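Local coordinates for protein beta-phosphoglucomutase (Clostridium difficile, PDB 4GIB) that probably interconverts beta-D-glucose 1-phosphate and beta-D-glucose 6-phosphate as a magnesium-dependent mutase of the HAD-like superfamily, at residues K68-S71 with R72-L76; Y87-S90 with E91-V95; N146-H150 with L151-D155; M178-G182 with L183-P187. All coordinates share one frame; numbering follows the deposited sequence. Where two conformers were deposited one is given.

Contact 1: residues K68-S71 with R72-L76. With PO4 (phosphate ion), chain F.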
# COMPACT_ATOMS: atom_id res chain seq x y z
N LYS A 68 -5.03 1.37 -8.09
CA LYS A 68 -4.45 0.57 -7.03
C LYS A 68 -3.43 1.35 -6.23
O LYS A 68 -2.50 1.94 -6.78
CB LYS A 68 -3.79 -0.67 -7.63
CG LYS A 68 -3.29 -1.67 -6.63
CD LYS A 68 -2.63 -2.85 -7.33
CE LYS A 68 -1.95 -3.77 -6.32
NZ LYS A 68 -2.91 -4.35 -5.33
N GLY A 69 -3.62 1.36 -4.91
CA GLY A 69 -2.72 2.08 -4.01
C GLY A 69 -2.82 3.59 -4.12
O GLY A 69 -1.93 4.29 -3.66
N ILE A 70 -3.90 4.09 -4.71
CA ILE A 70 -4.11 5.53 -4.87
C ILE A 70 -5.17 6.01 -3.85
O ILE A 70 -6.14 5.31 -3.61
CB ILE A 70 -4.55 5.89 -6.33
CG1 ILE A 70 -3.53 5.39 -7.36
CG2 ILE A 70 -4.70 7.37 -6.50
CD1 ILE A 70 -2.11 6.03 -7.26
N SER A 71 -4.97 7.19 -3.28
CA SER A 71 -5.90 7.78 -2.31
C SER A 71 -7.29 7.99 -2.93
O SER A 71 -7.42 8.14 -4.14
CB SER A 71 -5.37 9.13 -1.79
OG SER A 71 -5.43 10.16 -2.79
N ARG A 72 -8.30 8.07 -2.06
CA ARG A 72 -9.71 8.19 -2.45
C ARG A 72 -10.08 9.25 -3.47
O ARG A 72 -10.67 8.94 -4.50
CB ARG A 72 -10.58 8.39 -1.20
CG ARG A 72 -12.08 8.34 -1.45
CD ARG A 72 -12.82 8.52 -0.14
NE ARG A 72 -12.28 7.60 0.84
CZ ARG A 72 -12.51 7.63 2.14
NH1 ARG A 72 -11.93 6.73 2.92
NH2 ARG A 72 -13.30 8.56 2.66
N MET A 73 -9.79 10.51 -3.17
CA MET A 73 -10.15 11.60 -4.08
C MET A 73 -9.32 11.60 -5.37
O MET A 73 -9.84 11.94 -6.45
CB MET A 73 -10.09 12.94 -3.36
CG MET A 73 -11.08 13.02 -2.16
SD MET A 73 -12.83 12.84 -2.63
CE MET A 73 -13.02 14.35 -3.59
N GLU A 74 -8.05 11.21 -5.29
CA GLU A 74 -7.24 11.13 -6.50
C GLU A 74 -7.79 10.03 -7.38
O GLU A 74 -7.90 10.21 -8.61
CB GLU A 74 -5.76 10.88 -6.19
CG GLU A 74 -4.88 10.70 -7.42
CD GLU A 74 -4.91 11.89 -8.39
OE1 GLU A 74 -5.24 13.02 -7.95
OE2 GLU A 74 -4.57 11.71 -9.59
N SER A 75 -8.15 8.89 -6.76
CA SER A 75 -8.70 7.75 -7.47
C SER A 75 -9.96 8.14 -8.21
O SER A 75 -10.14 7.75 -9.35
CB SER A 75 -9.01 6.59 -6.50
OG SER A 75 -7.84 6.14 -5.86
N LEU A 76 -10.82 8.92 -7.56
CA LEU A 76 -12.05 9.39 -8.18
C LEU A 76 -11.75 10.27 -9.40
O LEU A 76 -12.40 10.11 -10.43
CB LEU A 76 -12.97 10.11 -7.15
CG LEU A 76 -14.27 10.71 -7.71
CD1 LEU A 76 -15.12 9.65 -8.40
CD2 LEU A 76 -15.10 11.42 -6.62
P PO4 F . -9.54 4.93 1.01
O1 PO4 F . -8.41 4.74 0.01
O2 PO4 F . -9.70 3.62 1.70
O3 PO4 F . -9.18 6.00 2.01
O4 PO4 F . -10.81 5.33 0.31
O HOH W 1 -8.11 11.66 -1.19
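Ser-75 folds back on the residues that lead into its own helix and takes hold of Ser-71 O twice. Its backbone N donates to that oxygen at 2.8 Å, almost in line with the carbonyl, while its hydroxyl OG donates at 2.7 Å from well above the carbonyl plane. A chi1 of -62° sets OG beside the backbone N, where both donors can reach one acceptor. This is the tight part: Ile-70 CG2 also presses on the Glu-74 stem, 3.5 Å from Glu-74 CG, and the two side chains cross at a slant. The Glu-74 chain then bends at chi2 toward Arg-78, its salt-bridge partner. The other side is looser and wetter. One water accepts from Met-73 N at 2.8 Å and makes a weak link to Ser-71 OG at the N-cap. Arg-72, meanwhile, turns away and meets a phosphate ion with the edge of its guanidinium, NE donating to phosphate O4 at 2.8 Å and NH1 to phosphate O3 at 3.0 Å. Ser-141, Lys-142 and Asn-143 bind the same ion. Although the ion probably came from the crystallisation liquor, this cationic, hydrogen-bond-donating helix start is consistent with the predicted recognition of a phosphorylated sugar here.

Contact 2: residues Y87-S90 with E91-V95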
# COMPACT_ATOMS: atom_id res chain seq x y z
N TYR A 87 -13.02 17.50 -14.75
CA TYR A 87 -13.24 18.90 -14.39
C TYR A 87 -14.69 19.36 -14.54
O TYR A 87 -14.99 20.54 -14.37
CB TYR A 87 -12.29 19.80 -15.20
CG TYR A 87 -10.83 19.44 -15.02
CD1 TYR A 87 -10.14 19.79 -13.86
CD2 TYR A 87 -10.13 18.72 -16.00
CE1 TYR A 87 -8.80 19.44 -13.66
CE2 TYR A 87 -8.78 18.38 -15.82
CZ TYR A 87 -8.13 18.73 -14.65
OH TYR A 87 -6.81 18.39 -14.46
N SER A 88 -15.60 18.42 -14.79
CA SER A 88 -17.00 18.76 -15.02
C SER A 88 -17.82 18.77 -13.73
O SER A 88 -18.91 19.31 -13.72
CB SER A 88 -17.62 17.78 -16.00
OG SER A 88 -16.72 17.56 -17.07
N PHE A 89 -17.29 18.17 -12.68
CA PHE A 89 -17.95 18.12 -11.38
C PHE A 89 -17.29 19.06 -10.39
O PHE A 89 -16.08 19.24 -10.43
CB PHE A 89 -17.83 16.72 -10.78
CG PHE A 89 -18.45 15.63 -11.60
CD1 PHE A 89 -17.74 15.04 -12.63
CD2 PHE A 89 -19.71 15.16 -11.30
CE1 PHE A 89 -18.30 14.03 -13.38
CE2 PHE A 89 -20.27 14.14 -12.04
CZ PHE A 89 -19.56 13.58 -13.09
N SER A 90 -18.08 19.62 -9.47
CA SER A 90 -17.54 20.45 -8.40
C SER A 90 -16.94 19.48 -7.40
O SER A 90 -17.28 18.31 -7.39
CB SER A 90 -18.64 21.28 -7.72
OG SER A 90 -19.64 20.46 -7.12
N GLU A 91 -16.03 19.96 -6.56
CA GLU A 91 -15.42 19.09 -5.57
C GLU A 91 -16.48 18.66 -4.56
O GLU A 91 -16.43 17.53 -4.07
CB GLU A 91 -14.19 19.75 -4.94
CG GLU A 91 -13.09 20.10 -5.98
CD GLU A 91 -12.53 18.89 -6.74
OE1 GLU A 91 -12.30 17.83 -6.12
OE2 GLU A 91 -12.29 18.99 -7.95
N GLU A 92 -17.46 19.52 -4.25
CA GLU A 92 -18.55 19.10 -3.35
C GLU A 92 -19.20 17.84 -3.89
O GLU A 92 -19.45 16.90 -3.16
CB GLU A 92 -19.69 20.13 -3.26
CG GLU A 92 -19.58 21.16 -2.18
CD GLU A 92 -20.96 21.70 -1.80
OE1 GLU A 92 -21.91 20.89 -1.65
OE2 GLU A 92 -21.10 22.92 -1.61
N GLU A 93 -19.53 17.87 -5.17
CA GLU A 93 -20.18 16.75 -5.79
C GLU A 93 -19.22 15.56 -5.77
O GLU A 93 -19.64 14.45 -5.55
CB GLU A 93 -20.68 17.10 -7.20
CG GLU A 93 -21.56 16.03 -7.83
CD GLU A 93 -22.86 15.75 -7.04
OE1 GLU A 93 -23.26 16.59 -6.19
OE2 GLU A 93 -23.48 14.69 -7.30
N LYS A 94 -17.94 15.79 -5.99
CA LYS A 94 -16.97 14.72 -5.89
C LYS A 94 -16.95 14.18 -4.43
O LYS A 94 -16.85 12.97 -4.22
CB LYS A 94 -15.58 15.16 -6.32
CG LYS A 94 -15.49 15.70 -7.71
CD LYS A 94 -14.08 15.51 -8.24
CE LYS A 94 -13.89 16.05 -9.62
NZ LYS A 94 -13.64 17.50 -9.61
N VAL A 95 -17.03 15.07 -3.44
CA VAL A 95 -17.09 14.68 -2.02
C VAL A 95 -18.30 13.75 -1.78
O VAL A 95 -18.19 12.74 -1.09
CB VAL A 95 -17.16 15.94 -1.06
CG1 VAL A 95 -17.67 15.56 0.34
CG2 VAL A 95 -15.78 16.69 -1.00
O HOH W 2 -13.76 20.35 -9.47
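The Phe-89 ring is met at its edge by Glu-93, whose CG lies near the ring plane and 4.0 Å from Phe-89 CD2. Ring and carboxylate are nearly coplanar, 15° apart, so the glutamate prolongs the plane of the ring instead of covering a face; Leu-80 of helix 72-82 also packs on the phenylalanine. Beyond that edge the Glu-93 carboxylate forms a salt bridge with Arg-96. The second flat group, the Glu-91 carboxylate, is approached from above its plane by Lys-94 NZ, which makes a salt bridge of 2.6 Å to Glu-91 OE2. The same ammonium donates to Phe-89 O at 3.1 Å, and a water donating to both Phe-89 O and Glu-91 OE2 joins the two acceptors. To get there the lysine lays its stem along Phe-89, CG 4.0 Å from Phe-89 CB, and bends at chi4. Ser-90 holds the start of the helix: with chi1 at 61°, OG sits between backbone N and carbonyl carbon and accepts from Glu-93 N (3.2 Å, 160°), while Ser-90 O takes Lys-94 N at 3.0 Å. A serine that accepts from the amide three residues on is the classic N-cap, here opening helix 91-109.

Contact 3: residues N146-H150 with L151-D155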
# COMPACT_ATOMS: atom_id res chain seq x y z
N ASN A 146 -8.87 0.55 10.19
CA ASN A 146 -10.02 -0.34 10.24
C ASN A 146 -9.64 -1.75 9.73
O ASN A 146 -9.99 -2.76 10.34
CB ASN A 146 -11.19 0.25 9.41
CG ASN A 146 -12.51 -0.52 9.60
OD1 ASN A 146 -12.73 -1.15 10.63
ND2 ASN A 146 -13.40 -0.43 8.62
N VAL A 147 -8.89 -1.82 8.64
CA VAL A 147 -8.51 -3.11 8.08
C VAL A 147 -7.57 -3.91 9.00
O VAL A 147 -7.79 -5.10 9.21
CB VAL A 147 -7.87 -2.96 6.69
CG1 VAL A 147 -7.42 -4.33 6.17
CG2 VAL A 147 -8.85 -2.31 5.73
N LEU A 148 -6.53 -3.26 9.53
CA LEU A 148 -5.61 -3.94 10.46
C LEU A 148 -6.32 -4.47 11.70
O LEU A 148 -5.93 -5.52 12.23
CB LEU A 148 -4.48 -3.02 10.91
CG LEU A 148 -3.52 -2.53 9.83
CD1 LEU A 148 -2.47 -1.66 10.47
CD2 LEU A 148 -2.91 -3.69 9.08
N ASN A 149 -7.32 -3.75 12.19
CA ASN A 149 -8.07 -4.20 13.37
C ASN A 149 -8.91 -5.46 13.07
O ASN A 149 -9.01 -6.34 13.90
CB ASN A 149 -8.89 -3.07 13.99
CG ASN A 149 -8.03 -2.14 14.87
OD1 ASN A 149 -7.76 -1.00 14.50
ND2 ASN A 149 -7.56 -2.66 16.01
N HIS A 150 -9.48 -5.52 11.87
CA HIS A 150 -10.22 -6.72 11.40
C HIS A 150 -9.29 -7.93 11.19
O HIS A 150 -9.68 -9.08 11.43
CB HIS A 150 -10.93 -6.42 10.09
CG HIS A 150 -12.22 -5.69 10.28
ND1 HIS A 150 -12.30 -4.31 10.33
CD2 HIS A 150 -13.48 -6.15 10.47
CE1 HIS A 150 -13.56 -3.96 10.49
NE2 HIS A 150 -14.30 -5.05 10.59
N LEU A 151 -8.07 -7.66 10.72
CA LEU A 151 -7.06 -8.69 10.56
C LEU A 151 -6.59 -9.13 11.95
O LEU A 151 -6.17 -10.27 12.13
CB LEU A 151 -5.88 -8.17 9.78
CG LEU A 151 -6.10 -7.78 8.33
CD1 LEU A 151 -4.88 -7.02 7.83
CD2 LEU A 151 -6.40 -9.02 7.48
N GLY A 152 -6.67 -8.21 12.91
CA GLY A 152 -6.27 -8.47 14.30
C GLY A 152 -4.80 -8.21 14.61
O GLY A 152 -4.31 -8.61 15.66
N ILE A 153 -4.11 -7.50 13.72
CA ILE A 153 -2.68 -7.23 13.88
C ILE A 153 -2.28 -5.76 14.02
O ILE A 153 -1.12 -5.43 13.80
CB ILE A 153 -1.85 -7.81 12.68
CG1 ILE A 153 -2.29 -7.18 11.36
CG2 ILE A 153 -1.97 -9.31 12.64
CD1 ILE A 153 -1.50 -7.66 10.14
N SER A 154 -3.21 -4.89 14.41
CA SER A 154 -2.87 -3.46 14.52
C SER A 154 -1.78 -3.21 15.57
O SER A 154 -1.00 -2.25 15.45
CB SER A 154 -4.12 -2.63 14.80
OG SER A 154 -4.74 -3.06 16.00
N ASP A 155 -1.74 -4.07 16.59
CA ASP A 155 -0.77 -3.98 17.68
C ASP A 155 0.67 -4.26 17.23
O ASP A 155 1.61 -3.88 17.91
CB ASP A 155 -1.16 -4.97 18.79
CG ASP A 155 -1.24 -6.41 18.29
OD1 ASP A 155 -1.85 -6.65 17.23
OD2 ASP A 155 -0.71 -7.31 18.99
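Leu-151 fills the groove between Val-147 and Leu-148, one turn back along the helix. Its CD1 rests 4.1 Å from Val-147 CG1 and equally far from Leu-148 CD2. The valine lies alongside it and points the same way; Leu-148 slants across. Closer still, Leu-151 CG sits 3.3 Å from Val-147 O, since a chi1 of -65° folds the side chain back over its own helix. A second hollow, at the helix end, is taken up by the chain that turns away: Ser-154 CB comes against Leu-148 CB at 3.9 Å, and Ile-153 CG1 lies 4.2 Å from Leu-148 CD2. Leu-33 and Ile-37 of helix 33-37 cover this apolar side. Away from it, beside Asp-110, the His-150 ring reaches back along the helix, ND1 donating to Asn-146 O at 2.8 Å and 169°; His-150 N reaches that oxygen from the opposite face of its plane. The turn itself hinges on Gly-152, whose phi of 89° would bring any CB into the preceding carbonyl oxygen. Beyond it Ile-153 N donates to Leu-148 O at 3.1 Å. Six-residue closure, a positive-phi glycine and apolar contact between Leu-148 and Ile-153 mark the Schellman motif that ends helix 144-151.

Contact 4: residues M178-G182 with L183-P187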
# COMPACT_ATOMS: atom_id res chain seq x y z
N MET A 178 6.80 9.43 5.42
CA MET A 178 5.98 9.68 6.62
C MET A 178 6.16 8.61 7.69
O MET A 178 6.15 8.93 8.88
CB MET A 178 4.50 9.80 6.25
CG MET A 178 4.14 11.07 5.52
SD MET A 178 2.42 11.08 4.97
CE MET A 178 1.55 11.11 6.56
N SER A 179 6.30 7.35 7.29
CA SER A 179 6.52 6.29 8.26
C SER A 179 7.94 6.36 8.82
O SER A 179 8.16 6.05 9.98
CB SER A 179 6.24 4.90 7.66
OG SER A 179 4.86 4.73 7.41
N ALA A 180 8.89 6.76 7.99
CA ALA A 180 10.27 6.89 8.45
C ALA A 180 10.36 8.02 9.48
O ALA A 180 11.09 7.92 10.48
CB ALA A 180 11.18 7.18 7.29
N LYS A 181 9.64 9.10 9.22
CA LYS A 181 9.59 10.21 10.14
C LYS A 181 8.87 9.75 11.41
O LYS A 181 9.35 9.98 12.51
CB LYS A 181 8.84 11.39 9.50
CG LYS A 181 8.67 12.64 10.40
CD LYS A 181 7.85 13.72 9.66
CE LYS A 181 7.61 14.95 10.50
NZ LYS A 181 8.87 15.62 10.92
N GLY A 182 7.74 9.06 11.22
CA GLY A 182 6.91 8.58 12.34
C GLY A 182 7.61 7.66 13.30
O GLY A 182 7.44 7.76 14.52
N LEU A 183 8.38 6.73 12.75
CA LEU A 183 9.16 5.79 13.52
C LEU A 183 10.46 6.42 14.00
O LEU A 183 11.12 5.86 14.86
CB LEU A 183 9.52 4.59 12.64
CG LEU A 183 8.35 3.75 12.13
CD1 LEU A 183 8.79 2.81 11.02
CD2 LEU A 183 7.73 2.99 13.28
N ASN A 184 10.82 7.58 13.44
CA ASN A 184 12.06 8.28 13.75
C ASN A 184 13.25 7.39 13.40
O ASN A 184 14.05 7.06 14.27
CB ASN A 184 12.13 8.75 15.23
CG ASN A 184 13.48 9.47 15.56
OD1 ASN A 184 14.06 9.26 16.63
ND2 ASN A 184 13.98 10.27 14.63
N VAL A 185 13.33 7.01 12.12
CA VAL A 185 14.42 6.17 11.62
C VAL A 185 14.96 6.72 10.30
O VAL A 185 14.31 7.50 9.62
CB VAL A 185 13.99 4.68 11.38
CG1 VAL A 185 13.66 4.00 12.71
CG2 VAL A 185 12.83 4.60 10.41
N ASN A 186 16.17 6.30 9.95
CA ASN A 186 16.79 6.71 8.70
C ASN A 186 16.25 5.84 7.55
O ASN A 186 16.33 4.60 7.61
CB ASN A 186 18.30 6.58 8.79
CG ASN A 186 19.01 7.10 7.55
OD1 ASN A 186 18.38 7.46 6.56
ND2 ASN A 186 20.34 7.13 7.60
N PRO A 187 15.69 6.48 6.52
CA PRO A 187 15.16 5.77 5.37
C PRO A 187 16.19 4.83 4.72
O PRO A 187 15.82 3.75 4.22
CB PRO A 187 14.78 6.89 4.39
CG PRO A 187 14.60 8.07 5.21
CD PRO A 187 15.47 7.94 6.41
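Ala-180 O receives the N-H of Val-185 at 2.9 Å, an almost straight bond (172°) that lies in the carbonyl plane and closes the end of the helix. One residue earlier, Asn-184 N donates to Lys-181 O at 3.0 Å, but from high above that carbonyl's plane and along a more bent path, 134° at the hydrogen. Between them these two bonds reverse the chain, and Asn-184, with a phi of 60°, supplies the left-handed backbone step they need. Leu-183 N makes an ordinary helical bond to Ser-179 O at 2.9 Å. The leucine side chain then leans over that acceptor, its CG 3.2 Å from Ser-179 O, before running on toward the sheet, where Phe-159, Ala-28 and Lys-134 receive it. The departing chain packs back on the small methyl of Ala-180: Pro-187 CG lies 4.1 Å from Ala-180 CB, and Val-185 CG2 is 4.4 Å from that same methyl. With CG2 set between its backbone N and carbonyl carbon, the valine rests this branch over the Ala-180 backbone, 3.7 Å from Ala-180 O. Ser-179 OG points to another neighbour, Ser-138 OG, and forms a hydrogen bond with it. Paired backbone bonds around a positive-phi residue, backed by apolar contact between Ala-180 and Val-185, define a Schellman motif; it ends helix 174-183 and turns the chain toward strand 190-194 of the Rossmann-like sheet.

How the contacts relate
Along the chain the four contacts come strictly in series, and each marks a helix end: contacts 1 and 2 open helices 72-82 and 91-109, contacts 3 and 4 close helices 144-151 and 174-183. Only contacts 1 and 2 touch. Their centres are 15 Å apart, and Met-73 CE packs 3.8 Å from Lys-94 CB where the two consecutive helices meet, in the helical cap characteristic of this family. Contacts 3 and 4, with centres 21 Å apart, belong to the Rossmann-like core, flanking the parallel sheet. The centre of contact 2 is 33 and 35 Å from theirs. Contact 1, whose Lys-68 forms salt bridges with Asp-34 and Asp-195, lies at the predicted active site where cap meets core.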